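Local coordinates for PA14 domain-containing protein (Clostridium clariflavum, PDB 6QDI) that probably senses plant-biomass polysaccharides outside the cell through tandem calcium-binding PA14 domains, as part of a membrane-bound RsgI-type anti-sigma factor, at residues A[60-65]-A[122-127]; A[213-218]-A[247-252]; A[227-232]-A[254-259]. All coordinates share one frame; numbering follows the deposited sequence.

Contact 1: residues A[60-65]-A[122-127]; sequences EYTFYI and EWSSAS
Tyr61 and Trp123 lie side by side on one face of an antiparallel sheet in the first PA14 domain, a β-sandwich fold, where strand 59-68 pairs with strand 117-125. The two side chains point the same way, with their ring planes turned 40° apart; Tyr61 CE2 sits over one face of the indole, toward its rim. With CG between the backbone N and the carbonyl carbon (chi1 64°), the Trp123 indole lies beside Tyr61 and Phe63. Its CE3 approaches Tyr61 CD2 to 3.7 Å and meets Phe63 CE2 at 3.9 Å, so one indole atom serves both neighbours. A face of the Tyr61 ring is covered by Ser125, whose CB stands 3.8 Å from the ring centroid and only 8° off the normal, a CH-pi contact. Ser125 OG turns to Glu59 and Thr128, while Tyr61 OH is bound by the backbone N of Tyr57. Phe63 continues this apolar layer onto Leu73 and Ile75 of strand 71-75, in the other sheet. The opposite face carries Thr62, Tyr64, Glu122 and Ser124. There Arg130 pairs with the Glu122 carboxylate and makes a cation-pi contact with Tyr64. Thr62 CG2 covers one face of the Tyr64 ring; Glu122 C, Trp123 C and Ser124 N lie at its edge, in plane. At the end of that ring, Tyr64 OH and Ser124 OG share a hydrogen bond of 2.7 Å.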
loop_
_atom_site.group_PDB
_atom_site.type_symbol
_atom_site.label_atom_id
_atom_site.label_comp_id
_atom_site.label_asym_id
_atom_site.label_seq_id
_atom_site.Cartn_x
_atom_site.Cartn_y
_atom_site.Cartn_z
ATOM N N GLU A 60 1.453 -21.602 27.744
ATOM C CA GLU A 60 2.221 -20.486 27.162
ATOM C C GLU A 60 2.666 -20.887 25.761
ATOM O O GLU A 60 3.473 -21.814 25.589
ATOM C CB GLU A 60 3.425 -20.099 28.012
ATOM C CG GLU A 60 4.042 -18.810 27.522
ATOM C CD GLU A 60 5.191 -18.321 28.359
ATOM O OE1 GLU A 60 6.084 -19.139 28.672
ATOM O OE2 GLU A 60 5.246 -17.098 28.641
ATOM N N TYR A 61 2.192 -20.119 24.774
ATOM C CA TYR A 61 2.593 -20.307 23.372
ATOM C C TYR A 61 3.708 -19.364 23.015
ATOM O O TYR A 61 3.759 -18.219 23.488
ATOM C CB TYR A 61 1.401 -20.073 22.443
ATOM C CG TYR A 61 0.532 -21.296 22.310
ATOM C CD1 TYR A 61 -0.379 -21.641 23.313
ATOM C CD2 TYR A 61 0.648 -22.143 21.224
ATOM C CE1 TYR A 61 -1.152 -22.778 23.214
ATOM C CE2 TYR A 61 -0.138 -23.291 21.126
ATOM C CZ TYR A 61 -1.046 -23.603 22.119
ATOM O OH TYR A 61 -1.856 -24.719 22.052
ATOM N N THR A 62 4.637 -19.874 22.205
ATOM C CA THR A 62 5.617 -19.045 21.514
ATOM C C THR A 62 5.244 -18.959 20.056
ATOM O O THR A 62 4.915 -19.990 19.453
ATOM C CB THR A 62 7.032 -19.626 21.637
ATOM O OG1 THR A 62 7.359 -19.742 23.024
ATOM C CG2 THR A 62 8.062 -18.727 20.973
ATOM N N PHE A 63 5.218 -17.730 19.519
ATOM C CA PHE A 63 5.048 -17.489 18.095
ATOM C C PHE A 63 6.383 -17.083 17.503
ATOM O O PHE A 63 7.094 -16.262 18.125
ATOM C CB PHE A 63 3.973 -16.412 17.841
ATOM C CG PHE A 63 2.588 -16.912 18.202
ATOM C CD1 PHE A 63 2.094 -16.806 19.508
ATOM C CD2 PHE A 63 1.809 -17.547 17.271
ATOM C CE1 PHE A 63 0.871 -17.348 19.845
ATOM C CE2 PHE A 63 0.584 -18.048 17.592
ATOM C CZ PHE A 63 0.093 -17.943 18.870
ATOM N N TYR A 64 6.721 -17.666 16.361
ATOM C CA TYR A 64 7.968 -17.403 15.686
ATOM C C TYR A 64 7.648 -16.792 14.330
ATOM O O TYR A 64 6.808 -17.331 13.590
ATOM C CB TYR A 64 8.769 -18.690 15.436
ATOM C CG TYR A 64 8.949 -19.579 16.639
ATOM C CD1 TYR A 64 7.941 -20.423 17.065
ATOM C CD2 TYR A 64 10.143 -19.606 17.331
ATOM C CE1 TYR A 64 8.110 -21.282 18.146
ATOM C CE2 TYR A 64 10.332 -20.470 18.421
ATOM C CZ TYR A 64 9.304 -21.252 18.841
ATOM O OH TYR A 64 9.520 -22.088 19.920
ATOM N N ILE A 65 8.375 -15.740 13.979
ATOM C CA ILE A 65 8.293 -15.151 12.676
ATOM C C ILE A 65 9.649 -15.147 12.000
ATOM O O ILE A 65 10.648 -14.765 12.590
ATOM C CB ILE A 65 7.674 -13.758 12.762
ATOM C CG1 ILE A 65 6.163 -13.917 13.078
ATOM C CG2 ILE A 65 7.788 -13.032 11.431
ATOM C CD1 ILE A 65 5.260 -12.725 13.104
ATOM N N GLU A 122 5.047 -19.514 12.747
ATOM C CA GLU A 122 5.063 -20.795 13.464
ATOM C C GLU A 122 4.628 -20.580 14.886
ATOM O O GLU A 122 4.644 -19.454 15.425
ATOM C CB GLU A 122 6.484 -21.413 13.443
ATOM C CG GLU A 122 6.983 -21.768 12.053
ATOM C CD GLU A 122 8.439 -22.105 12.116
ATOM O OE1 GLU A 122 9.253 -21.179 12.005
ATOM O OE2 GLU A 122 8.772 -23.275 12.422
ATOM N N TRP A 123 4.300 -21.694 15.551
ATOM C CA TRP A 123 4.031 -21.690 16.991
ATOM C C TRP A 123 4.620 -22.936 17.647
ATOM O O TRP A 123 4.928 -23.925 16.996
ATOM C CB TRP A 123 2.530 -21.520 17.328
ATOM C CG TRP A 123 1.588 -22.609 16.899
ATOM C CD1 TRP A 123 1.884 -23.787 16.245
ATOM C CD2 TRP A 123 0.199 -22.635 17.169
ATOM N NE1 TRP A 123 0.731 -24.495 16.043
ATOM C CE2 TRP A 123 -0.320 -23.812 16.606
ATOM C CE3 TRP A 123 -0.666 -21.745 17.780
ATOM C CZ2 TRP A 123 -1.677 -24.123 16.668
ATOM C CZ3 TRP A 123 -2.009 -22.056 17.853
ATOM C CH2 TRP A 123 -2.507 -23.217 17.284
ATOM N N SER A 124 4.802 -22.843 18.964
ATOM C CA SER A 124 5.098 -24.003 19.794
ATOM C C SER A 124 4.509 -23.748 21.192
ATOM O O SER A 124 4.203 -22.620 21.599
ATOM C CB SER A 124 6.595 -24.256 19.898
ATOM O OG SER A 124 7.250 -23.265 20.662
ATOM N N SER A 125 4.384 -24.834 21.932
ATOM C CA SER A 125 4.068 -24.787 23.360
ATOM C C SER A 125 4.569 -26.085 23.968
ATOM O O SER A 125 5.096 -26.947 23.251
ATOM C CB SER A 125 2.573 -24.608 23.551
ATOM O OG SER A 125 1.807 -25.768 23.239
ATOM N N ALA A 126 4.356 -26.289 25.256
ATOM C CA ALA A 126 4.786 -27.557 25.878
ATOM C C ALA A 126 4.256 -28.758 25.143
ATOM O O ALA A 126 5.013 -29.743 24.931
ATOM C CB ALA A 126 4.373 -27.586 27.319
ATOM N N SER A 127 3.008 -28.703 24.698
ATOM C CA SER A 127 2.373 -29.820 24.000
ATOM C C SER A 127 2.275 -29.666 22.483
ATOM O O SER A 127 1.756 -30.548 21.798
ATOM C CB SER A 127 0.969 -30.034 24.568
ATOM O OG SER A 127 1.026 -30.254 25.975
HETATM O O HOH W 1 4.043 -24.032 27.045
#

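Contact 2: residues A[213-218]-A[247-252]; sequences DYVFYV and TEAISL
Tyr214 and Ile250 form a hydrogen-bonded antiparallel pair between strands 212-220 and 242-252 of the second PA14 domain, a β-sandwich. Tyr214 N donates a hydrogen bond to Ile250 O (2.8 Å), and Ile250 N donates one to Tyr214 O. Beyond this pair the regular register breaks off. Where a carbonyl would be expected to receive Phe216 N, the acceptor is a side chain: Thr247 OG1, at 3.0 Å and nearly straight (171°). The same hydroxyl donates to Glu248 O, 2.8 Å away, so OG1 accepts from strand 212-220 and donates within segment 247-252. A chi1 of 67° places it between the backbone N and the carbonyl carbon of Thr247, directed at Phe216. Thr247 N then closes the link on Phe216 O at 2.9 Å, almost along the C=O axis. The backbone polar groups of Tyr214 and Phe216 are thereby all satisfied across a stretch where 247-249 bows away from regular pairing. Side chains pack around these bonds: Leu252 CD1 meets Tyr214 CD1 at 3.7 Å and Val215 CG2 meets Ala249 CB, while Val215 CG1 lies against the carbonyl oxygen of Thr247. The phenol oxygen of Tyr214 is bound to Tyr210 O. On its far side strand 212-220 pairs with strand 271-279, where Val215 is hydrogen-bonded to the backbone of Glu278 and Phe216 packs on Trp277. Toward the other sheet, Thr247 touches Leu226 and Leu233, and Ile250 also meets Leu233, which joins this edge to strands 223-228 and 231-240.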
loop_
_atom_site.group_PDB
_atom_site.type_symbol
_atom_site.label_atom_id
_atom_site.label_comp_id
_atom_site.label_asym_id
_atom_site.label_seq_id
_atom_site.Cartn_x
_atom_site.Cartn_y
_atom_site.Cartn_z
ATOM N N ASP A 213 -16.859 23.540 -4.321
ATOM C CA ASP A 213 -15.476 23.935 -4.167
ATOM C C ASP A 213 -14.596 22.751 -3.779
ATOM O O ASP A 213 -14.969 21.958 -2.913
ATOM C CB ASP A 213 -15.313 25.024 -3.100
ATOM C CG ASP A 213 -15.621 26.438 -3.592
ATOM O OD1 ASP A 213 -16.285 26.649 -4.619
ATOM O OD2 ASP A 213 -15.157 27.381 -2.942
ATOM N N TYR A 214 -13.452 22.662 -4.460
ATOM C CA TYR A 214 -12.489 21.581 -4.268
ATOM C C TYR A 214 -11.132 22.148 -3.905
ATOM O O TYR A 214 -10.742 23.201 -4.367
ATOM C CB TYR A 214 -12.364 20.740 -5.525
ATOM C CG TYR A 214 -13.599 19.954 -5.878
ATOM C CD1 TYR A 214 -14.730 20.582 -6.403
ATOM C CD2 TYR A 214 -13.637 18.577 -5.755
ATOM C CE1 TYR A 214 -15.861 19.857 -6.724
ATOM C CE2 TYR A 214 -14.732 17.847 -6.093
ATOM C CZ TYR A 214 -15.868 18.482 -6.591
ATOM O OH TYR A 214 -16.979 17.728 -6.908
ATOM N N VAL A 215 -10.385 21.367 -3.132
ATOM C CA VAL A 215 -8.955 21.606 -2.884
ATOM C C VAL A 215 -8.221 20.315 -3.241
ATOM O O VAL A 215 -8.650 19.254 -2.852
ATOM C CB VAL A 215 -8.714 21.973 -1.392
ATOM C CG1 VAL A 215 -7.234 22.031 -1.078
ATOM C CG2 VAL A 215 -9.365 23.329 -1.087
ATOM N N PHE A 216 -7.104 20.459 -3.950
ATOM C CA PHE A 216 -6.229 19.320 -4.237
ATOM C C PHE A 216 -5.012 19.355 -3.317
ATOM O O PHE A 216 -4.435 20.420 -3.067
ATOM C CB PHE A 216 -5.775 19.345 -5.689
ATOM C CG PHE A 216 -6.899 19.220 -6.640
ATOM C CD1 PHE A 216 -7.356 17.967 -7.009
ATOM C CD2 PHE A 216 -7.491 20.307 -7.206
ATOM C CE1 PHE A 216 -8.399 17.808 -7.904
ATOM C CE2 PHE A 216 -8.549 20.165 -8.081
ATOM C CZ PHE A 216 -9.016 18.904 -8.420
ATOM N N TYR A 217 -4.641 18.176 -2.839
ATOM C CA TYR A 217 -3.483 17.988 -1.960
ATOM C C TYR A 217 -2.521 17.044 -2.649
ATOM O O TYR A 217 -2.897 15.954 -3.094
ATOM C CB TYR A 217 -3.882 17.383 -0.634
ATOM C CG TYR A 217 -4.851 18.202 0.194
ATOM C CD1 TYR A 217 -6.212 18.200 -0.020
ATOM C CD2 TYR A 217 -4.366 19.000 1.209
ATOM C CE1 TYR A 217 -7.055 18.992 0.773
ATOM C CE2 TYR A 217 -5.205 19.763 1.996
ATOM C CZ TYR A 217 -6.547 19.748 1.759
ATOM O OH TYR A 217 -7.432 20.508 2.503
ATOM N N VAL A 218 -1.253 17.425 -2.673
ATOM C CA VAL A 218 -0.202 16.536 -3.161
ATOM C C VAL A 218 0.765 16.313 -2.017
ATOM O O VAL A 218 1.389 17.264 -1.507
ATOM C CB VAL A 218 0.531 17.143 -4.359
ATOM C CG1 VAL A 218 1.670 16.262 -4.817
ATOM C CG2 VAL A 218 -0.437 17.337 -5.494
ATOM N N THR A 247 -3.602 23.186 -3.209
ATOM C CA THR A 247 -4.117 24.304 -3.994
ATOM C C THR A 247 -4.977 25.205 -3.105
ATOM O O THR A 247 -5.410 24.810 -2.029
ATOM C CB THR A 247 -4.937 23.824 -5.209
ATOM O OG1 THR A 247 -6.133 23.172 -4.784
ATOM C CG2 THR A 247 -4.124 22.868 -6.073
ATOM N N GLU A 248 -5.300 26.374 -3.631
ATOM C CA GLU A 248 -6.429 27.133 -3.134
ATOM C C GLU A 248 -7.720 26.390 -3.489
ATOM O O GLU A 248 -7.727 25.468 -4.300
ATOM C CB GLU A 248 -6.441 28.535 -3.755
ATOM C CG GLU A 248 -5.198 29.328 -3.450
ATOM C CD GLU A 248 -5.018 29.475 -1.977
ATOM O OE1 GLU A 248 -5.921 30.041 -1.325
ATOM O OE2 GLU A 248 -3.987 29.008 -1.453
ATOM N N ALA A 249 -8.827 26.783 -2.876
ATOM C CA ALA A 249 -10.135 26.268 -3.277
ATOM C C ALA A 249 -10.483 26.716 -4.686
ATOM O O ALA A 249 -10.198 27.879 -5.080
ATOM C CB ALA A 249 -11.207 26.716 -2.313
ATOM N N ILE A 250 -11.086 25.813 -5.454
ATOM C CA ILE A 250 -11.449 26.065 -6.825
ATOM C C ILE A 250 -12.908 25.641 -6.979
ATOM O O ILE A 250 -13.280 24.524 -6.605
ATOM C CB ILE A 250 -10.564 25.259 -7.797
ATOM C CG1 ILE A 250 -9.070 25.548 -7.566
ATOM C CG2 ILE A 250 -10.992 25.581 -9.226
ATOM C CD1 ILE A 250 -8.144 24.587 -8.275
ATOM N N SER A 251 -13.714 26.562 -7.502
ATOM C CA SER A 251 -15.123 26.278 -7.787
ATOM C C SER A 251 -15.252 25.501 -9.091
ATOM O O SER A 251 -14.773 25.964 -10.139
ATOM C CB SER A 251 -15.925 27.566 -7.873
ATOM O OG SER A 251 -17.261 27.315 -8.225
ATOM N N LEU A 252 -15.878 24.333 -9.017
ATOM C CA LEU A 252 -15.954 23.424 -10.162
ATOM C C LEU A 252 -17.393 22.950 -10.310
ATOM O O LEU A 252 -18.214 23.007 -9.377
ATOM C CB LEU A 252 -15.006 22.240 -9.952
ATOM C CG LEU A 252 -13.520 22.590 -9.869
ATOM C CD1 LEU A 252 -12.712 21.376 -9.421
ATOM C CD2 LEU A 252 -13.002 23.160 -11.179
#

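Contact 3: residues A[227-232]-A[254-259]; sequences WIDRQL and AGQRVE
Glu259 O accepts from two donors, Asp229 N at 2.8 Å and a water that itself accepts a hydrogen bond from Arg230 N. The contact joins a β-hairpin to strand 257-266 in the second PA14 domain: strands 223-228 and 231-240 are connected by a type I' turn from Ile228 to Gln231, with Asp229 and Arg230 at its corners. Asp229 also returns a bond, its OD1 accepting from Glu259 N at 2.8 Å, from above the carboxylate plane. Its other oxygen, OD2, holds a second water, which in turn meets Gln256 NE2 and Arg257 O; the other end of that amide, Gln256 OE1, accepts from Lys253 N. The side chains of Ile228 and Val258 cross obliquely, CG2 of Ile228 meeting CG1 of Val258 at 3.5 Å. The extended side chain of Glu259, with CG anti to the backbone N (chi1 -169°), approaches the turn. There Arg230 grips it side-on with two nitrogens in a salt bridge, the guanidinium and carboxylate planes 57° apart. NH2 of Arg230 meets the syn lone pair of Glu259 OE2 at 3.2 Å, and Arg230 NE points almost straight (176°) at Glu259 OE1, 2.7 Å away.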
loop_
_atom_site.group_PDB
_atom_site.type_symbol
_atom_site.label_atom_id
_atom_site.label_comp_id
_atom_site.label_asym_id
_atom_site.label_seq_id
_atom_site.Cartn_x
_atom_site.Cartn_y
_atom_site.Cartn_z
ATOM N N TRP A 227 0.058 20.853 -12.245
ATOM C CA TRP A 227 -0.573 21.748 -13.223
ATOM C C TRP A 227 -2.050 21.380 -13.319
ATOM O O TRP A 227 -2.402 20.217 -13.529
ATOM C CB TRP A 227 0.061 21.557 -14.600
ATOM C CG TRP A 227 1.485 21.940 -14.673
ATOM C CD1 TRP A 227 2.581 21.232 -14.258
ATOM C CD2 TRP A 227 2.008 23.187 -15.192
ATOM N NE1 TRP A 227 3.734 21.935 -14.526
ATOM C CE2 TRP A 227 3.419 23.131 -15.100
ATOM C CE3 TRP A 227 1.425 24.318 -15.768
ATOM C CZ2 TRP A 227 4.241 24.182 -15.520
ATOM C CZ3 TRP A 227 2.235 25.351 -16.206
ATOM C CH2 TRP A 227 3.634 25.271 -16.083
ATOM N N ILE A 228 -2.911 22.378 -13.170
ATOM C CA ILE A 228 -4.365 22.229 -13.242
ATOM C C ILE A 228 -4.815 23.241 -14.293
ATOM O O ILE A 228 -4.598 24.461 -14.129
ATOM C CB ILE A 228 -5.001 22.546 -11.848
ATOM C CG1 ILE A 228 -4.653 21.471 -10.831
ATOM C CG2 ILE A 228 -6.461 22.801 -11.967
ATOM C CD1 ILE A 228 -5.206 20.104 -11.091
ATOM N N ASP A 229 -5.409 22.744 -15.373
ATOM C CA ASP A 229 -5.808 23.616 -16.480
ATOM C C ASP A 229 -4.681 24.523 -16.931
ATOM O O ASP A 229 -4.848 25.706 -17.223
ATOM C CB ASP A 229 -7.098 24.361 -16.178
ATOM C CG ASP A 229 -8.308 23.451 -16.155
ATOM O OD1 ASP A 229 -8.304 22.415 -16.866
ATOM O OD2 ASP A 229 -9.294 23.791 -15.444
ATOM N N ARG A 230 -3.474 23.945 -17.021
ATOM C CA ARG A 230 -2.261 24.608 -17.530
ATOM C C ARG A 230 -1.823 25.795 -16.684
ATOM O O ARG A 230 -1.083 26.645 -17.167
ATOM C CB ARG A 230 -2.381 24.952 -19.008
ATOM C CG ARG A 230 -2.733 23.733 -19.800
ATOM C CD ARG A 230 -2.666 23.991 -21.289
ATOM N NE ARG A 230 -3.178 22.846 -21.990
ATOM C CZ ARG A 230 -3.502 22.885 -23.275
ATOM N NH1 ARG A 230 -3.168 23.926 -24.060
ATOM N NH2 ARG A 230 -4.134 21.857 -23.786
ATOM N N GLN A 231 -2.194 25.771 -15.404
ATOM C CA GLN A 231 -1.665 26.705 -14.398
ATOM C C GLN A 231 -0.875 25.910 -13.384
ATOM O O GLN A 231 -1.341 24.847 -12.909
ATOM C CB GLN A 231 -2.822 27.407 -13.693
ATOM C CG GLN A 231 -3.681 28.255 -14.614
ATOM C CD GLN A 231 -2.949 29.455 -15.175
ATOM O OE1 GLN A 231 -2.082 30.049 -14.531
ATOM N NE2 GLN A 231 -3.296 29.819 -16.397
ATOM N N LEU A 232 0.329 26.382 -13.065
ATOM C CA LEU A 232 1.184 25.676 -12.131
ATOM C C LEU A 232 0.768 26.074 -10.715
ATOM O O LEU A 232 1.055 27.171 -10.235
ATOM C CB LEU A 232 2.621 26.033 -12.407
ATOM C CG LEU A 232 3.665 25.422 -11.472
ATOM C CD1 LEU A 232 3.646 23.909 -11.506
ATOM C CD2 LEU A 232 5.017 25.964 -11.899
ATOM N N ALA A 254 -20.105 19.861 -11.806
ATOM C CA ALA A 254 -20.281 18.475 -12.176
ATOM C C ALA A 254 -20.045 18.304 -13.679
ATOM O O ALA A 254 -20.611 19.035 -14.489
ATOM C CB ALA A 254 -21.643 17.970 -11.782
ATOM N N GLY A 255 -19.239 17.307 -14.034
ATOM C CA GLY A 255 -18.922 17.046 -15.451
ATOM C C GLY A 255 -17.790 17.853 -16.003
ATOM O O GLY A 255 -17.330 17.585 -17.098
ATOM N N GLN A 256 -17.285 18.845 -15.270
ATOM C CA GLN A 256 -16.189 19.631 -15.739
ATOM C C GLN A 256 -14.940 18.757 -15.858
ATOM O O GLN A 256 -14.687 17.928 -15.000
ATOM C CB GLN A 256 -15.942 20.801 -14.765
ATOM C CG GLN A 256 -14.800 21.708 -15.125
ATOM C CD GLN A 256 -14.729 22.946 -14.303
ATOM O OE1 GLN A 256 -15.640 23.238 -13.502
ATOM N NE2 GLN A 256 -13.679 23.717 -14.523
ATOM N N ARG A 257 -14.163 18.952 -16.916
ATOM C CA ARG A 257 -12.922 18.232 -17.136
ATOM C C ARG A 257 -11.797 19.185 -16.823
ATOM O O ARG A 257 -11.621 20.221 -17.464
ATOM C CB ARG A 257 -12.839 17.676 -18.558
ATOM C CG ARG A 257 -13.584 16.380 -18.717
ATOM C CD ARG A 257 -13.814 15.995 -20.163
ATOM N NE ARG A 257 -12.637 16.151 -21.023
ATOM C CZ ARG A 257 -11.683 15.249 -21.271
ATOM N NH1 ARG A 257 -10.683 15.573 -22.067
ATOM N NH2 ARG A 257 -11.657 14.057 -20.681
ATOM N N VAL A 258 -11.019 18.836 -15.799
ATOM C CA VAL A 258 -9.880 19.611 -15.341
ATOM C C VAL A 258 -8.631 18.940 -15.870
ATOM O O VAL A 258 -8.355 17.780 -15.557
ATOM C CB VAL A 258 -9.874 19.685 -13.778
ATOM C CG1 VAL A 258 -8.646 20.389 -13.289
ATOM C CG2 VAL A 258 -11.171 20.277 -13.258
ATOM N N GLU A 259 -7.875 19.623 -16.711
ATOM C CA GLU A 259 -6.637 19.056 -17.284
ATOM C C GLU A 259 -5.583 18.962 -16.190
ATOM O O GLU A 259 -5.347 19.922 -15.482
ATOM C CB GLU A 259 -6.157 19.918 -18.433
ATOM C CG GLU A 259 -5.043 19.293 -19.261
ATOM C CD GLU A 259 -4.593 20.208 -20.412
ATOM O OE1 GLU A 259 -3.373 20.478 -20.627
ATOM O OE2 GLU A 259 -5.411 20.681 -21.126
HETATM O O HOH W 2 -11.654 22.865 -16.441
HETATM O O HOH W 3 -2.826 21.196 -16.609
#

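In the fold
The three contacts fall into the two tandem PA14 domains. Contact 1 comes first along the chain and lies in the first domain; contacts 2 and 3 belong to the second, on the opposite side of the chain's centre. Centres of contacts 1 and 2 are about 53 Å apart, those of contacts 1 and 3 about 57 Å. The centres of contacts 2 and 3 are about 11 Å apart, and their segments alternate in sequence, in the order 213-218, 227-232, 247-252, 254-259. They sit in different sheets of one sandwich and meet where Leu252 CD2 packs on Val258 CG2. All three lie away from the four calcium sites and form part of the β-framework of this two-domain region.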